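Local atomic coordinates of purine catabolism protein pucG (Bacillus subtilis, PDB entry 3ISL), a protein that catalyses the pyridoxal-phosphate-dependent transfer of an amino group from (S)-ureidoglycine to glyoxylate, giving oxalurate and glycine in purine breakdown. Residues A[140-145]-A[167-172]. Sequence-based numbering, arbitrary orientation.
Sequences VAMVHG and ALFIVD. With PLP (pyridoxal-5'-phosphate), chain C.
Val140 pairs with Phe169 and Val143 with Asp172 in parallel register. Five backbone hydrogen bonds zip the strands together: Val140 N to Leu168 O, Ile170 N to Val140 O, Met142 N to Ile170 O, Asp172 N to Met142 O and His144 N to Asp172 O. Water 1 accepts from Gly145 N and donates to Asp172 O, bridging the segments beyond the last direct bond. Apolar contacts gather on the face of Val140, Met142, Phe169 and Val171. With CG anti to its backbone N (chi1 -176°), Phe169 holds CG beside its carbonyl carbon, and from there CD1 meets Val140 CG2 at 4.0 Å. Val171 CG2 sits over one face of the ring, toward the rim. Helix 156-164, part of the crossover joining these neighbouring strands, packs on this side. Strands 139-143 and 168-172 are central in the large-domain sheet of a class-V aminotransferase, and their C-terminal ends reach the cofactor. There Asp172 OD2 approaches pyridine N1 of pyridoxal phosphate at 2.8 Å, while OD1 is held by Val174 N. Val143 CG1 touches the ring methyl C2A at 3.8 Å. An alanine in place of Asp172 would probably leave N1 without its carboxylate partner and Val174 N without its acceptor.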
ATOM      1  N   VAL A 140      23.567  -8.671  -7.337  1.00 24.88           N
ATOM      2  CA  VAL A 140      23.969  -7.285  -7.372  1.00 24.03           C
ATOM      3  C   VAL A 140      22.770  -6.380  -7.463  1.00 24.44           C
ATOM      4  O   VAL A 140      21.904  -6.549  -8.321  1.00 22.07           O
ATOM      5  CB  VAL A 140      25.172  -6.981  -8.333  1.00 25.91           C
ATOM      6  CG1 VAL A 140      25.785  -8.209  -9.046  1.00 26.30           C
ATOM      7  CG2 VAL A 140      25.136  -5.637  -9.065  1.00 22.34           C
ATOM      8  N   ALA A 141      22.707  -5.460  -6.491  1.00 24.93           N
ATOM      9  CA  ALA A 141      21.550  -4.597  -6.304  1.00 24.63           C
ATOM     10  C   ALA A 141      22.004  -3.195  -6.560  1.00 24.27           C
ATOM     11  O   ALA A 141      22.988  -2.744  -5.966  1.00 24.96           O
ATOM     12  CB  ALA A 141      20.972  -4.720  -4.855  1.00 23.48           C
ATOM     13  N   MET A 142      21.257  -2.468  -7.374  1.00 23.07           N
ATOM     14  CA  MET A 142      21.679  -1.127  -7.718  1.00 25.18           C
ATOM     15  C   MET A 142      20.531  -0.157  -8.080  1.00 24.07           C
ATOM     16  O   MET A 142      19.521  -0.581  -8.615  1.00 23.43           O
ATOM     17  CB  MET A 142      22.597  -1.241  -8.928  1.00 25.69           C
ATOM     18  CG  MET A 142      23.652  -0.191  -8.986  1.00 29.04           C
ATOM     19  SD  MET A 142      24.597  -0.494 -10.506  1.00 34.39           S
ATOM     20  CE  MET A 142      25.329   1.130 -10.618  1.00 28.85           C
ATOM     21  N   VAL A 143      20.727   1.139  -7.809  1.00 24.49           N
ATOM     22  CA  VAL A 143      19.753   2.182  -8.159  1.00 23.69           C
ATOM     23  C   VAL A 143      20.059   2.624  -9.626  1.00 24.03           C
ATOM     24  O   VAL A 143      21.206   2.881  -9.972  1.00 24.87           O
ATOM     25  CB  VAL A 143      19.834   3.400  -7.220  1.00 23.55           C
ATOM     26  CG1 VAL A 143      18.738   4.485  -7.624  1.00 21.86           C
ATOM     27  CG2 VAL A 143      19.679   3.002  -5.760  1.00 25.09           C
ATOM     28  N   HIS A 144      19.044   2.657 -10.483  1.00 23.13           N
ATOM     29  CA  HIS A 144      19.210   3.226 -11.860  1.00 23.60           C
ATOM     30  C   HIS A 144      19.458   4.725 -11.845  1.00 23.65           C
ATOM     31  O   HIS A 144      20.468   5.229 -12.435  1.00 25.36           O
ATOM     32  CB  HIS A 144      17.957   2.890 -12.752  1.00 21.40           C
ATOM     33  CG  HIS A 144      18.136   3.197 -14.218  1.00 23.03           C
ATOM     34  ND1 HIS A 144      17.062   3.346 -15.069  1.00 17.79           N
ATOM     35  CD2 HIS A 144      19.253   3.458 -14.962  1.00 21.36           C
ATOM     36  CE1 HIS A 144      17.502   3.648 -16.286  1.00 21.35           C
ATOM     37  NE2 HIS A 144      18.832   3.672 -16.264  1.00 20.16           N
ATOM     38  N   GLY A 145      18.541   5.455 -11.221  1.00 23.21           N
ATOM     39  CA  GLY A 145      18.641   6.923 -11.161  1.00 24.12           C
ATOM     40  C   GLY A 145      18.520   7.355  -9.684  1.00 26.12           C
ATOM     41  O   GLY A 145      17.509   7.046  -9.020  1.00 22.92           O
ATOM     42  N   ALA A 167      25.216 -13.927 -11.362  1.00 29.59           N
ATOM     43  CA  ALA A 167      24.569 -13.109 -10.311  1.00 28.53           C
ATOM     44  C   ALA A 167      23.186 -12.576 -10.777  1.00 28.43           C
ATOM     45  O   ALA A 167      22.984 -12.318 -11.983  1.00 26.71           O
ATOM     46  CB  ALA A 167      25.496 -11.909  -9.908  1.00 28.39           C
ATOM     47  N   LEU A 168      22.270 -12.347  -9.815  1.00 25.86           N
ATOM     48  CA  LEU A 168      21.016 -11.689 -10.112  1.00 25.86           C
ATOM     49  C   LEU A 168      21.161 -10.189 -10.070  1.00 25.79           C
ATOM     50  O   LEU A 168      21.615  -9.642  -9.070  1.00 26.44           O
ATOM     51  CB  LEU A 168      19.908 -12.140  -9.144  1.00 25.77           C
ATOM     52  CG  LEU A 168      19.863 -13.663  -8.986  1.00 24.44           C
ATOM     53  CD1 LEU A 168      18.967 -13.948  -7.777  1.00 26.06           C
ATOM     54  CD2 LEU A 168      19.287 -14.289 -10.315  1.00 23.64           C
ATOM     55  N   PHE A 169      20.821  -9.522 -11.162  1.00 24.57           N
ATOM     56  CA  PHE A 169      20.977  -8.069 -11.203  1.00 25.66           C
ATOM     57  C   PHE A 169      19.616  -7.455 -10.882  1.00 25.27           C
ATOM     58  O   PHE A 169      18.691  -7.602 -11.665  1.00 25.55           O
ATOM     59  CB  PHE A 169      21.446  -7.679 -12.618  1.00 23.99           C
ATOM     60  CG  PHE A 169      21.739  -6.215 -12.812  1.00 22.40           C
ATOM     61  CD1 PHE A 169      22.249  -5.436 -11.795  1.00 26.19           C
ATOM     62  CD2 PHE A 169      21.645  -5.669 -14.082  1.00 25.19           C
ATOM     63  CE1 PHE A 169      22.591  -4.144 -11.997  1.00 25.59           C
ATOM     64  CE2 PHE A 169      22.001  -4.354 -14.322  1.00 23.78           C
ATOM     65  CZ  PHE A 169      22.498  -3.592 -13.277  1.00 23.23           C
ATOM     66  N   ILE A 170      19.493  -6.809  -9.717  1.00 26.72           N
ATOM     67  CA  ILE A 170      18.205  -6.297  -9.226  1.00 26.76           C
ATOM     68  C   ILE A 170      18.321  -4.792  -9.186  1.00 26.82           C
ATOM     69  O   ILE A 170      19.201  -4.273  -8.523  1.00 26.90           O
ATOM     70  CB  ILE A 170      17.871  -6.905  -7.848  1.00 28.05           C
ATOM     71  CG1 ILE A 170      17.683  -8.440  -8.020  1.00 27.39           C
ATOM     72  CG2 ILE A 170      16.570  -6.235  -7.178  1.00 27.24           C
ATOM     73  CD1 ILE A 170      17.864  -9.148  -6.802  1.00 33.54           C
ATOM     74  N   VAL A 171      17.422  -4.114  -9.896  1.00 24.22           N
ATOM     75  CA  VAL A 171      17.569  -2.702 -10.160  1.00 23.94           C
ATOM     76  C   VAL A 171      16.419  -1.888  -9.565  1.00 24.00           C
ATOM     77  O   VAL A 171      15.295  -2.216  -9.736  1.00 22.91           O
ATOM     78  CB  VAL A 171      17.740  -2.407 -11.717  1.00 21.91           C
ATOM     79  CG1 VAL A 171      17.644  -0.894 -11.991  1.00 20.41           C
ATOM     80  CG2 VAL A 171      19.123  -2.900 -12.212  1.00 23.19           C
ATOM     81  N   ASP A 172      16.727  -0.821  -8.828  1.00 24.70           N
ATOM     82  CA  ASP A 172      15.688   0.080  -8.396  1.00 24.99           C
ATOM     83  C   ASP A 172      15.538   1.081  -9.564  1.00 25.56           C
ATOM     84  O   ASP A 172      16.428   1.929  -9.763  1.00 27.12           O
ATOM     85  CB  ASP A 172      16.139   0.713  -7.046  1.00 24.95           C
ATOM     86  CG  ASP A 172      15.478   2.043  -6.719  1.00 25.57           C
ATOM     87  OD1 ASP A 172      14.756   2.654  -7.515  1.00 25.31           O
ATOM     88  OD2 ASP A 172      15.749   2.540  -5.637  1.00 24.28           O
TER
HETATM   89  N1  PLP C 419      14.015   4.560  -4.738  1.00 48.01           N
HETATM   90  C2  PLP C 419      14.365   5.768  -5.505  1.00 54.08           C
HETATM   91  C2A PLP C 419      15.405   5.850  -6.453  1.00 53.92           C
HETATM   92  C3  PLP C 419      13.674   6.974  -5.337  1.00 55.09           C
HETATM   93  O3  PLP C 419      13.994   8.097  -6.057  1.00 59.85           O
HETATM   94  C4  PLP C 419      12.614   7.098  -4.467  1.00 54.47           C
HETATM   95  C4A PLP C 419      11.864   8.481  -4.343  1.00 50.93           C
HETATM   96  C5  PLP C 419      12.240   5.981  -3.731  1.00 55.92           C
HETATM   97  C6  PLP C 419      12.915   4.723  -3.829  1.00 57.10           C
HETATM   98  C5A PLP C 419      11.123   6.179  -2.760  1.00 55.45           C
HETATM   99  O4P PLP C 419      10.147   5.270  -2.969  1.00 57.94           O
HETATM  100  P   PLP C 419       8.913   5.504  -2.010  1.00 55.59           P
HETATM  101  O1P PLP C 419       9.012   6.820  -1.247  1.00 48.93           O
HETATM  102  O2P PLP C 419       8.964   4.100  -1.122  1.00 47.17           O
HETATM  103  O3P PLP C 419       7.503   5.416  -2.920  1.00 53.58           O
HETATM  104  O   HOH W   1      15.958   4.831 -10.017  1.00 23.84           O